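Amine oxidase (Emericella nidulans, PDB 3PGB) probably oxidises primary amines with the help of a copper ion and a topaquinone cofactor, as other copper amine oxidases do. Local coordinates at residues S658-N663 and N669-F674; T203-N208 and A293-G298; S489-M494 and G499-A504; W82-P87 and L91-N96. All coordinates share one frame; numbering follows the deposited sequence.

Contact 1. Residues S658-N663 and N669-F674; sequences SAHPYN and NPPVDF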
# COMPACT_ATOMS: atom_id res chain seq x y z
N SER A 658 -10.49 3.61 23.70
CA SER A 658 -10.53 5.01 23.31
C SER A 658 -11.96 5.52 23.11
O SER A 658 -12.17 6.73 22.96
CB SER A 658 -9.74 5.24 22.03
OG SER A 658 -10.22 4.43 20.97
N ALA A 659 -12.94 4.61 23.08
CA ALA A 659 -14.34 5.00 22.87
C ALA A 659 -15.31 4.24 23.78
O ALA A 659 -14.91 3.39 24.58
CB ALA A 659 -14.71 4.79 21.42
N HIS A 660 -16.58 4.59 23.64
CA HIS A 660 -17.69 3.90 24.26
C HIS A 660 -18.84 3.92 23.26
O HIS A 660 -19.02 4.93 22.57
CB HIS A 660 -18.10 4.62 25.53
CG HIS A 660 -19.12 3.88 26.35
ND1 HIS A 660 -20.45 3.83 26.00
CD2 HIS A 660 -19.00 3.19 27.50
CE1 HIS A 660 -21.11 3.12 26.91
NE2 HIS A 660 -20.25 2.72 27.82
N PRO A 661 -19.61 2.82 23.17
CA PRO A 661 -20.68 2.72 22.17
C PRO A 661 -21.71 3.84 22.22
O PRO A 661 -22.24 4.23 21.18
CB PRO A 661 -21.35 1.39 22.50
CG PRO A 661 -20.32 0.60 23.16
CD PRO A 661 -19.48 1.56 23.94
N TYR A 662 -22.01 4.33 23.42
CA TYR A 662 -23.04 5.36 23.60
C TYR A 662 -22.46 6.76 23.79
O TYR A 662 -23.12 7.62 24.39
CB TYR A 662 -23.95 5.01 24.79
CG TYR A 662 -24.51 3.60 24.78
CD1 TYR A 662 -25.00 3.04 23.61
CD2 TYR A 662 -24.56 2.85 25.94
CE1 TYR A 662 -25.50 1.74 23.59
CE2 TYR A 662 -25.07 1.56 25.94
CZ TYR A 662 -25.53 1.01 24.76
OH TYR A 662 -26.04 -0.27 24.76
N ASN A 663 -21.25 7.01 23.28
CA ASN A 663 -20.75 8.39 23.18
C ASN A 663 -21.75 9.24 22.38
O ASN A 663 -21.96 10.41 22.69
CB ASN A 663 -19.36 8.45 22.53
CG ASN A 663 -18.20 8.11 23.49
OD1 ASN A 663 -18.40 7.77 24.66
ND2 ASN A 663 -16.98 8.20 22.98
N ASN A 669 -21.14 15.27 26.83
CA ASN A 669 -20.56 14.59 27.98
C ASN A 669 -20.56 13.06 27.76
O ASN A 669 -21.35 12.34 28.37
CB ASN A 669 -21.32 14.98 29.26
CG ASN A 669 -20.70 14.40 30.53
OD1 ASN A 669 -21.38 14.22 31.54
ND2 ASN A 669 -19.40 14.10 30.49
N PRO A 670 -19.68 12.57 26.87
CA PRO A 670 -19.62 11.14 26.54
C PRO A 670 -18.95 10.31 27.64
O PRO A 670 -18.07 10.83 28.33
CB PRO A 670 -18.77 11.12 25.28
CG PRO A 670 -17.91 12.30 25.38
CD PRO A 670 -18.72 13.35 26.06
N PRO A 671 -19.35 9.03 27.79
CA PRO A 671 -18.69 8.12 28.72
C PRO A 671 -17.17 8.14 28.61
O PRO A 671 -16.48 8.33 29.62
CB PRO A 671 -19.26 6.76 28.33
CG PRO A 671 -20.64 7.06 27.90
CD PRO A 671 -20.56 8.41 27.22
N VAL A 672 -16.65 7.98 27.40
CA VAL A 672 -15.21 8.09 27.16
C VAL A 672 -14.94 9.31 26.27
O VAL A 672 -15.32 9.34 25.10
CB VAL A 672 -14.61 6.82 26.51
CG1 VAL A 672 -13.10 6.97 26.36
CG2 VAL A 672 -14.95 5.60 27.35
N ASP A 673 -14.30 10.31 26.87
CA ASP A 673 -13.83 11.48 26.17
C ASP A 673 -12.31 11.30 26.04
O ASP A 673 -11.56 11.52 27.00
CB ASP A 673 -14.19 12.72 26.99
CG ASP A 673 -13.73 14.01 26.34
OD1 ASP A 673 -12.69 14.00 25.65
OD2 ASP A 673 -14.41 15.04 26.56
N PHE A 674 -11.89 10.87 24.86
CA PHE A 674 -10.48 10.56 24.59
C PHE A 674 -9.55 11.73 24.94
O PHE A 674 -8.44 11.50 25.42
CB PHE A 674 -10.29 10.13 23.12
CG PHE A 674 -8.93 9.58 22.82
CD1 PHE A 674 -8.54 8.34 23.32
CD2 PHE A 674 -8.03 10.28 22.03
CE1 PHE A 674 -7.28 7.82 23.04
CE2 PHE A 674 -6.77 9.76 21.75
CZ PHE A 674 -6.40 8.54 22.26

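Contact 2. Residues T203-N208 and A293-G298; sequences TLDLWN and AYWSPG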
# COMPACT_ATOMS: atom_id res chain seq x y z
N THR A 203 -46.16 13.72 -1.68
CA THR A 203 -45.21 12.62 -1.92
C THR A 203 -45.67 11.72 -3.07
O THR A 203 -44.85 11.04 -3.69
CB THR A 203 -44.92 11.76 -0.66
OG1 THR A 203 -46.09 11.01 -0.28
CG2 THR A 203 -44.48 12.65 0.50
N LEU A 204 -46.97 11.71 -3.34
CA LEU A 204 -47.53 10.99 -4.49
C LEU A 204 -47.22 11.73 -5.79
O LEU A 204 -46.90 11.10 -6.80
CB LEU A 204 -49.05 10.83 -4.35
CG LEU A 204 -49.56 9.51 -3.75
CD1 LEU A 204 -51.04 9.63 -3.37
CD2 LEU A 204 -49.34 8.37 -4.74
N ASP A 205 -47.33 13.05 -5.75
CA ASP A 205 -47.08 13.88 -6.93
C ASP A 205 -45.59 13.95 -7.28
O ASP A 205 -45.21 14.10 -8.44
CB ASP A 205 -47.62 15.29 -6.70
CG ASP A 205 -47.70 16.09 -7.98
OD1 ASP A 205 -48.38 15.62 -8.92
OD2 ASP A 205 -47.11 17.19 -8.05
N LEU A 206 -44.75 13.84 -6.25
CA LEU A 206 -43.32 14.05 -6.40
C LEU A 206 -42.66 12.77 -6.90
O LEU A 206 -41.83 12.82 -7.81
CB LEU A 206 -42.73 14.50 -5.05
CG LEU A 206 -41.69 15.62 -4.97
CD1 LEU A 206 -41.91 16.71 -6.00
CD2 LEU A 206 -41.73 16.23 -3.57
N TRP A 207 -43.04 11.64 -6.32
CA TRP A 207 -42.38 10.36 -6.58
C TRP A 207 -43.32 9.14 -6.71
O TRP A 207 -42.85 8.00 -6.62
CB TRP A 207 -41.38 10.06 -5.47
CG TRP A 207 -40.65 11.23 -4.92
CD1 TRP A 207 -39.77 12.04 -5.58
CD2 TRP A 207 -40.70 11.71 -3.57
NE1 TRP A 207 -39.29 13.01 -4.73
CE2 TRP A 207 -39.84 12.83 -3.49
CE3 TRP A 207 -41.40 11.32 -2.43
CZ2 TRP A 207 -39.66 13.55 -2.30
CZ3 TRP A 207 -41.22 12.03 -1.25
CH2 TRP A 207 -40.36 13.13 -1.20
N ASN A 208 -44.62 9.36 -6.91
CA ASN A 208 -45.62 8.28 -6.93
C ASN A 208 -45.51 7.35 -5.72
O ASN A 208 -45.62 6.14 -5.85
CB ASN A 208 -45.53 7.46 -8.24
CG ASN A 208 -45.93 8.26 -9.48
OD1 ASN A 208 -46.62 9.27 -9.38
ND2 ASN A 208 -45.49 7.80 -10.65
N ALA A 293 -46.56 26.59 -1.08
CA ALA A 293 -45.46 26.77 -2.03
C ALA A 293 -45.44 25.67 -3.08
O ALA A 293 -45.31 25.96 -4.27
CB ALA A 293 -44.13 26.83 -1.30
N TYR A 294 -45.58 24.41 -2.65
CA TYR A 294 -45.54 23.27 -3.55
C TYR A 294 -46.53 23.41 -4.71
O TYR A 294 -46.13 23.40 -5.88
CB TYR A 294 -45.82 21.96 -2.80
CG TYR A 294 -45.65 20.73 -3.67
CD1 TYR A 294 -46.74 20.12 -4.27
CD2 TYR A 294 -44.38 20.21 -3.92
CE1 TYR A 294 -46.58 19.00 -5.09
CE2 TYR A 294 -44.20 19.10 -4.73
CZ TYR A 294 -45.30 18.50 -5.31
OH TYR A 294 -45.13 17.41 -6.12
N TRP A 295 -47.80 23.57 -4.36
CA TRP A 295 -48.88 23.64 -5.36
C TRP A 295 -49.03 25.00 -6.06
O TRP A 295 -49.93 25.17 -6.89
CB TRP A 295 -50.22 23.24 -4.72
CG TRP A 295 -50.26 21.83 -4.20
CD1 TRP A 295 -50.29 21.44 -2.89
CD2 TRP A 295 -50.27 20.63 -4.98
NE1 TRP A 295 -50.33 20.07 -2.81
CE2 TRP A 295 -50.32 19.55 -4.07
CE3 TRP A 295 -50.26 20.35 -6.35
CZ2 TRP A 295 -50.34 18.21 -4.50
CZ3 TRP A 295 -50.28 19.02 -6.77
CH2 TRP A 295 -50.33 17.98 -5.84
N SER A 296 -48.17 25.97 -5.74
CA SER A 296 -48.14 27.23 -6.49
C SER A 296 -47.62 27.01 -7.91
O SER A 296 -46.80 26.11 -8.13
CB SER A 296 -47.24 28.26 -5.80
OG SER A 296 -47.78 28.66 -4.56
N PRO A 297 -48.08 27.83 -8.87
CA PRO A 297 -47.50 27.75 -10.21
C PRO A 297 -46.03 28.15 -10.19
O PRO A 297 -45.66 29.06 -9.45
CB PRO A 297 -48.33 28.74 -11.03
CG PRO A 297 -49.07 29.57 -10.04
CD PRO A 297 -49.24 28.74 -8.82
N GLY A 298 -45.21 27.47 -10.99
CA GLY A 298 -43.78 27.77 -11.09
C GLY A 298 -42.88 27.00 -10.12
O GLY A 298 -41.65 27.11 -10.19

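Contact 3. Residues S489-M494 and G499-A504; sequences SYNFHM and GVEVRA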
# COMPACT_ATOMS: atom_id res chain seq x y z
N SER A 489 -8.03 -7.22 8.30
CA SER A 489 -7.03 -8.27 8.14
C SER A 489 -5.81 -8.01 9.01
O SER A 489 -5.29 -6.89 9.03
CB SER A 489 -6.62 -8.37 6.67
OG SER A 489 -7.74 -8.55 5.82
N TYR A 490 -5.35 -9.03 9.73
CA TYR A 490 -4.11 -8.96 10.49
C TYR A 490 -3.07 -9.86 9.84
O TYR A 490 -3.26 -11.06 9.77
CB TYR A 490 -4.32 -9.37 11.94
CG TYR A 490 -5.10 -8.34 12.71
CD1 TYR A 490 -6.48 -8.46 12.90
CD2 TYR A 490 -4.46 -7.22 13.23
CE1 TYR A 490 -7.19 -7.50 13.59
CE2 TYR A 490 -5.17 -6.26 13.93
CZ TYR A 490 -6.53 -6.41 14.10
OH TYR A 490 -7.22 -5.45 14.80
N ASN A 491 -1.99 -9.25 9.36
CA ASN A 491 -0.96 -9.97 8.61
C ASN A 491 0.27 -10.22 9.48
O ASN A 491 0.63 -9.37 10.29
CB ASN A 491 -0.51 -9.14 7.40
CG ASN A 491 -1.59 -9.00 6.36
OD1 ASN A 491 -2.28 -9.97 6.03
ND2 ASN A 491 -1.75 -7.79 5.83
N PHE A 492 0.92 -11.36 9.27
CA PHE A 492 2.19 -11.65 9.91
C PHE A 492 3.16 -12.19 8.87
O PHE A 492 2.81 -13.09 8.12
CB PHE A 492 2.00 -12.68 11.02
CG PHE A 492 0.97 -12.27 12.03
CD1 PHE A 492 -0.37 -12.55 11.82
CD2 PHE A 492 1.34 -11.61 13.18
CE1 PHE A 492 -1.32 -12.17 12.74
CE2 PHE A 492 0.39 -11.23 14.12
CZ PHE A 492 -0.95 -11.51 13.89
N HIS A 493 4.37 -11.64 8.83
CA HIS A 493 5.35 -11.98 7.81
C HIS A 493 6.64 -12.55 8.37
O HIS A 493 6.95 -12.37 9.55
CB HIS A 493 5.66 -10.75 6.98
CG HIS A 493 4.46 -10.19 6.27
ND1 HIS A 493 3.53 -9.39 6.90
CD2 HIS A 493 4.05 -10.33 4.99
CE1 HIS A 493 2.59 -9.06 6.03
NE2 HIS A 493 2.88 -9.61 4.87
N MET A 494 7.40 -13.24 7.51
CA MET A 494 8.63 -13.92 7.92
C MET A 494 9.79 -12.97 8.24
O MET A 494 10.79 -13.42 8.78
CB MET A 494 9.06 -14.93 6.86
CG MET A 494 8.15 -16.14 6.75
SD MET A 494 8.06 -17.08 8.29
CE MET A 494 9.69 -17.83 8.32
N GLY A 499 1.01 -6.55 10.18
CA GLY A 499 0.22 -5.58 9.41
C GLY A 499 -1.21 -5.51 9.89
O GLY A 499 -1.81 -6.54 10.21
N VAL A 500 -1.75 -4.30 9.97
CA VAL A 500 -3.17 -4.10 10.25
C VAL A 500 -3.79 -3.34 9.08
O VAL A 500 -3.36 -2.23 8.77
CB VAL A 500 -3.39 -3.33 11.56
CG1 VAL A 500 -4.87 -3.28 11.92
CG2 VAL A 500 -2.58 -3.97 12.70
N GLU A 501 -4.78 -3.94 8.44
CA GLU A 501 -5.43 -3.36 7.26
C GLU A 501 -6.94 -3.30 7.38
O GLU A 501 -7.56 -4.12 8.06
CB GLU A 501 -5.12 -4.19 6.02
CG GLU A 501 -3.72 -4.08 5.49
CD GLU A 501 -3.49 -5.00 4.30
OE1 GLU A 501 -4.39 -5.10 3.43
OE2 GLU A 501 -2.41 -5.62 4.23
N VAL A 502 -7.52 -2.32 6.70
CA VAL A 502 -8.96 -2.32 6.44
C VAL A 502 -9.20 -1.99 4.97
O VAL A 502 -8.50 -1.16 4.38
CB VAL A 502 -9.71 -1.31 7.33
CG1 VAL A 502 -9.25 0.11 7.04
CG2 VAL A 502 -11.22 -1.46 7.13
N ARG A 503 -10.18 -2.66 4.39
CA ARG A 503 -10.72 -2.25 3.11
C ARG A 503 -12.23 -2.08 3.24
O ARG A 503 -12.86 -2.70 4.10
CB ARG A 503 -10.36 -3.24 2.01
CG ARG A 503 -8.88 -3.48 1.84
CD ARG A 503 -8.59 -4.57 0.82
NE ARG A 503 -7.16 -4.65 0.53
CZ ARG A 503 -6.54 -3.99 -0.44
NH1 ARG A 503 -7.20 -3.18 -1.27
NH2 ARG A 503 -5.23 -4.15 -0.59
N ALA A 504 -12.80 -1.25 2.37
CA ALA A 504 -14.23 -0.95 2.39
C ALA A 504 -14.87 -1.33 1.07
O ALA A 504 -14.27 -1.19 0.01
CB ALA A 504 -14.46 0.51 2.69

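Contact 4. Residues W82-P87 and L91-N96; sequences WLFGRP and LTTTEN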
# COMPACT_ATOMS: atom_id res chain seq x y z
N TRP A 82 -29.67 -14.97 36.59
CA TRP A 82 -29.38 -14.22 37.81
C TRP A 82 -29.94 -12.81 37.77
O TRP A 82 -30.55 -12.35 38.74
CB TRP A 82 -27.87 -14.15 38.01
CG TRP A 82 -27.42 -13.61 39.33
CD1 TRP A 82 -27.25 -14.31 40.48
CD2 TRP A 82 -27.04 -12.26 39.61
NE1 TRP A 82 -26.81 -13.48 41.48
CE2 TRP A 82 -26.67 -12.21 40.98
CE3 TRP A 82 -27.00 -11.08 38.86
CZ2 TRP A 82 -26.26 -11.03 41.60
CZ3 TRP A 82 -26.59 -9.91 39.48
CH2 TRP A 82 -26.22 -9.89 40.84
N LEU A 83 -29.72 -12.13 36.65
CA LEU A 83 -30.17 -10.74 36.48
C LEU A 83 -31.68 -10.63 36.60
O LEU A 83 -32.19 -9.67 37.19
CB LEU A 83 -29.69 -10.16 35.14
CG LEU A 83 -28.22 -9.74 35.05
CD1 LEU A 83 -27.81 -9.42 33.61
CD2 LEU A 83 -27.96 -8.54 35.95
N PHE A 84 -32.41 -11.59 36.04
CA PHE A 84 -33.88 -11.54 36.10
C PHE A 84 -34.40 -11.85 37.49
O PHE A 84 -35.51 -11.43 37.84
CB PHE A 84 -34.50 -12.49 35.06
CG PHE A 84 -34.39 -11.99 33.65
CD1 PHE A 84 -35.10 -10.87 33.24
CD2 PHE A 84 -33.57 -12.63 32.73
CE1 PHE A 84 -35.00 -10.40 31.96
CE2 PHE A 84 -33.47 -12.16 31.44
CZ PHE A 84 -34.18 -11.04 31.05
N GLY A 85 -33.60 -12.56 38.28
CA GLY A 85 -33.93 -12.84 39.68
C GLY A 85 -33.49 -11.74 40.64
O GLY A 85 -33.53 -11.92 41.85
N ARG A 86 -33.06 -10.60 40.10
CA ARG A 86 -32.76 -9.43 40.91
C ARG A 86 -33.92 -8.45 40.77
O ARG A 86 -34.01 -7.77 39.75
CB ARG A 86 -31.42 -8.79 40.50
CG ARG A 86 -30.17 -9.50 41.03
CD ARG A 86 -30.32 -9.81 42.50
NE ARG A 86 -29.07 -10.14 43.20
CZ ARG A 86 -28.43 -9.35 44.06
NH1 ARG A 86 -28.88 -8.13 44.35
NH2 ARG A 86 -27.32 -9.78 44.64
N PRO A 87 -34.82 -8.39 41.77
CA PRO A 87 -35.99 -7.51 41.65
C PRO A 87 -35.66 -6.02 41.62
O PRO A 87 -36.39 -5.25 41.00
CB PRO A 87 -36.85 -7.88 42.87
CG PRO A 87 -35.95 -8.56 43.81
CD PRO A 87 -34.89 -9.22 42.99
N LEU A 91 -36.19 -6.26 35.61
CA LEU A 91 -35.95 -6.44 34.19
C LEU A 91 -37.07 -7.23 33.52
O LEU A 91 -37.66 -8.12 34.13
CB LEU A 91 -34.62 -7.18 33.97
CG LEU A 91 -33.36 -6.49 34.51
CD1 LEU A 91 -32.20 -7.45 34.53
CD2 LEU A 91 -33.02 -5.24 33.69
N THR A 92 -37.36 -6.88 32.27
CA THR A 92 -38.32 -7.61 31.43
C THR A 92 -37.58 -8.23 30.24
O THR A 92 -36.64 -7.63 29.71
CB THR A 92 -39.42 -6.67 30.90
OG1 THR A 92 -40.16 -6.13 31.99
CG2 THR A 92 -40.36 -7.41 29.95
N THR A 93 -38.00 -9.42 29.82
CA THR A 93 -37.41 -10.08 28.65
C THR A 93 -37.79 -9.30 27.39
O THR A 93 -38.83 -8.64 27.35
CB THR A 93 -37.88 -11.55 28.49
OG1 THR A 93 -39.25 -11.59 28.07
CG2 THR A 93 -37.71 -12.33 29.79
N THR A 94 -36.94 -9.41 26.38
CA THR A 94 -37.16 -8.74 25.09
C THR A 94 -38.49 -9.11 24.44
O THR A 94 -39.18 -8.24 23.91
CB THR A 94 -36.02 -9.07 24.11
OG1 THR A 94 -34.76 -8.76 24.72
CG2 THR A 94 -36.17 -8.29 22.81
N GLU A 95 -38.85 -10.39 24.50
CA GLU A 95 -40.09 -10.89 23.91
C GLU A 95 -41.32 -10.21 24.53
O GLU A 95 -42.27 -9.86 23.83
CB GLU A 95 -40.19 -12.41 24.09
CG GLU A 95 -41.14 -13.13 23.12
CD GLU A 95 -41.24 -14.63 23.41
OE1 GLU A 95 -41.78 -15.00 24.48
OE2 GLU A 95 -40.79 -15.43 22.56
N ASN A 96 -41.28 -10.03 25.85
CA ASN A 96 -42.33 -9.32 26.58
C ASN A 96 -42.18 -7.80 26.58
O ASN A 96 -43.13 -7.09 26.89
CB ASN A 96 -42.38 -9.80 28.04
CG ASN A 96 -42.77 -11.27 28.16
OD1 ASN A 96 -43.63 -11.75 27.43
ND2 ASN A 96 -42.14 -11.97 29.10
O HOH W 1 -34.78 -8.38 37.19
O HOH W 2 -37.14 -9.71 36.37

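Contact 1. Residues S658-N663 and N669-F674
Asn-663, the last residue of a type I turn that begins at His-660, meets Val-672 and so joins two limbs of the long loop between strands 646-650 and 686-698 of the copper amine oxidase catalytic domain. The polar part is a side-chain amide that meets both the N and the O of one residue, Val-672. Val-672 N donates to Asn-663 OD1 over 3.3 Å in a nearly straight bond (165°), approaching slightly tilted from the carbonyl plane. ND2 gives a weak bond to Val-672 O at 2.9 Å, and it also bonds the carbonyl of Ala-638, so the buried amide is held at both ends.

The apolar part runs along both limbs. Val-672 spreads its methyls over the other backbone, CG1 against Ser-658 O and CG2 against Ala-659 O, each 3.5 Å away. At the far end Ser-658 CB meets Phe-674 CD1 at 3.6 Å; the Phe-674 ring also meets that of Phe-677, a residue of a calcium site.

The third kind of contact is CH-pi. With CG of His-660 anti to its backbone N (chi1 -172°), the imidazole lies between Pro-661 CD on one face and Pro-671 on the other. ND1 accepts from Tyr-662 N near the ring plane and NE2 bonds Asp-148, fixing the ring's rotation, while Pro-671 CB sits 3.8 Å from the His-660 ring centroid, 23° off its normal.

Contact 2. Residues T203-N208 and A293-G298
Asp-205 is the first residue of the 203-208 segment to meet Tyr-294, at the end of helix 287-294. Its CG stands anti to the backbone N (chi1 -166°), which carries the carboxylate across to the phenol: Tyr-294 OH donates to Asp-205 OD2 over 2.8 Å. The hydroxyl arrives on the anti side of that oxygen, and the carboxylate is turned almost perpendicular to the ring (86°). OD2 also forms a salt bridge with Lys-301, so one oxygen takes both a neutral and a charged donor, an environment that would probably favour the ionised acid. The side chains of Trp-295 and Asp-205 come from opposite directions, Trp-295 CH2 reaching 3.9 Å from Asp-205 CG, while Tyr-294 CD1 lies over the centre of the indole.

Leu-206 follows with a methyl, CD1, at the edge of the phenol, 3.5 Å from Tyr-294 CE2 and near the hydroxyl as well, so the carboxylate and the methyl flank the hydroxyl end of the ring, near CE1 and CE2 respectively.

Trp-207 turns to the other side of its helix and packs on strands 219-223 and 255-263. Helix 200-207 is thus placed between that antiparallel sheet and the end of helix 287-294, whose Tyr-294 and Trp-295 also reach Ile-202.

Contact 3. Residues S489-M494 and G499-A504
Asn-491 and Gly-499 form the tightest pair of this antiparallel beta hairpin, with their CA atoms only 4.6 Å apart. The absence of a side chain on Gly-499 fits that approach, since Asn-491 CB lies on the same face. Two backbone bonds close the pair: Asn-491 N to Gly-499 O and Gly-499 N to Asn-491 O, both 2.8 Å. The hydrogen-bonded pair Ser-489 and Glu-501 is a little wider, its two bonds measuring 3.1 Å each.

Between them, the non-hydrogen-bonded pair Tyr-490 and Val-500 fills the buried face. The two side chains lie side by side and point the same way, with Tyr-490 CE2 resting 3.6 Å from Val-500 CG1 and close to CG2 as well. Leu-364 and Leu-366 of strand 363-371 pack against the tyrosine.

The face carrying Ser-489, Asn-491 and Glu-501 is polar, and it opens toward solvent at the partly exposed Glu-501, whose OE2 lies 2.8 Å from Asn-491 ND2, amide and carboxylate planes 63° apart. Asn-491 OD1 is bonded by Thr-474, and Ser-489 OG by Arg-476. Pairing continues beyond the segment, Arg-503 bonding Met-487 through the backbone, while its side chain makes a cation-pi contact with Tyr-454 of the second subunit.

The hairpin follows closely on the topaquinone formed from Tyr-484. It is flanked by antiparallel neighbours in the beta-rich catalytic domain: strand 464-479 pairs with 486-492, and strand 714-722 with 498-504.

Contact 4. Residues W82-P87 and L91-N96
Phe-84 and Leu-91 bring their CA atoms to 5.8 Å where the chain leaves helix 73-84 at Gly-85 and folds back past the helix end, without a direct hydrogen bond between the two segments. Water takes that role. One molecule accepts from Leu-91 N at 3.0 Å and lies 2.9 Å from Leu-83 O and 2.7 Å from Arg-86 O, carbonyls that compete for its protons. A second lies between Phe-84 O and Leu-91 O, 2.8 Å from each.

Two leucines and a phenylalanine supply the apolar contact. Leu-91, with CG anti to its carbonyl carbon (chi1 -60°), directs CD1 onto Leu-83 CB at 3.7 Å. Phe-84 crosses it at about a right angle, CD1 of the ring lying 3.8 Å from Leu-91 CB. Farther round the rim, Phe-84 CE1 meets the peptide of Thr-92 and Thr-93, and CZ approaches Thr-93 CG2 at 4.0 Å; the ring also stacks with Phe-782.

Thr-92 completes the Asn-Leu-Thr sequon of Asn-90 and makes a weak hydrogen bond to the attached glycan. Leu-83 and Leu-91 both reach Ile-104, as befits a helix-to-strand connection in the helix-on-antiparallel-sheet fold of the N-terminal domains of copper amine oxidases.

Along the chain the order is contact 4, contact 2, contact 3 and contact 1, each closing before the next opens. Contacts 3 and 1 lie in the catalytic domain, their centres 27 Å apart; contact 1 is equally far from contact 4. Contact 2 is the outlier, with centres 44 to 52 Å from the others, and lies on the helices beside the separate sheet of strands 219-223 to 282-284. Contact 4 borders the sheet containing strands 102-110 and 131-138, while contact 1 touches strands 145-152 and 176-178 of that same sheet. The buried catalytic-domain loop of contact 1 therefore meets an N-terminal domain, whereas contact 3 reaches the second subunit and contact 4 the glycosylated surface.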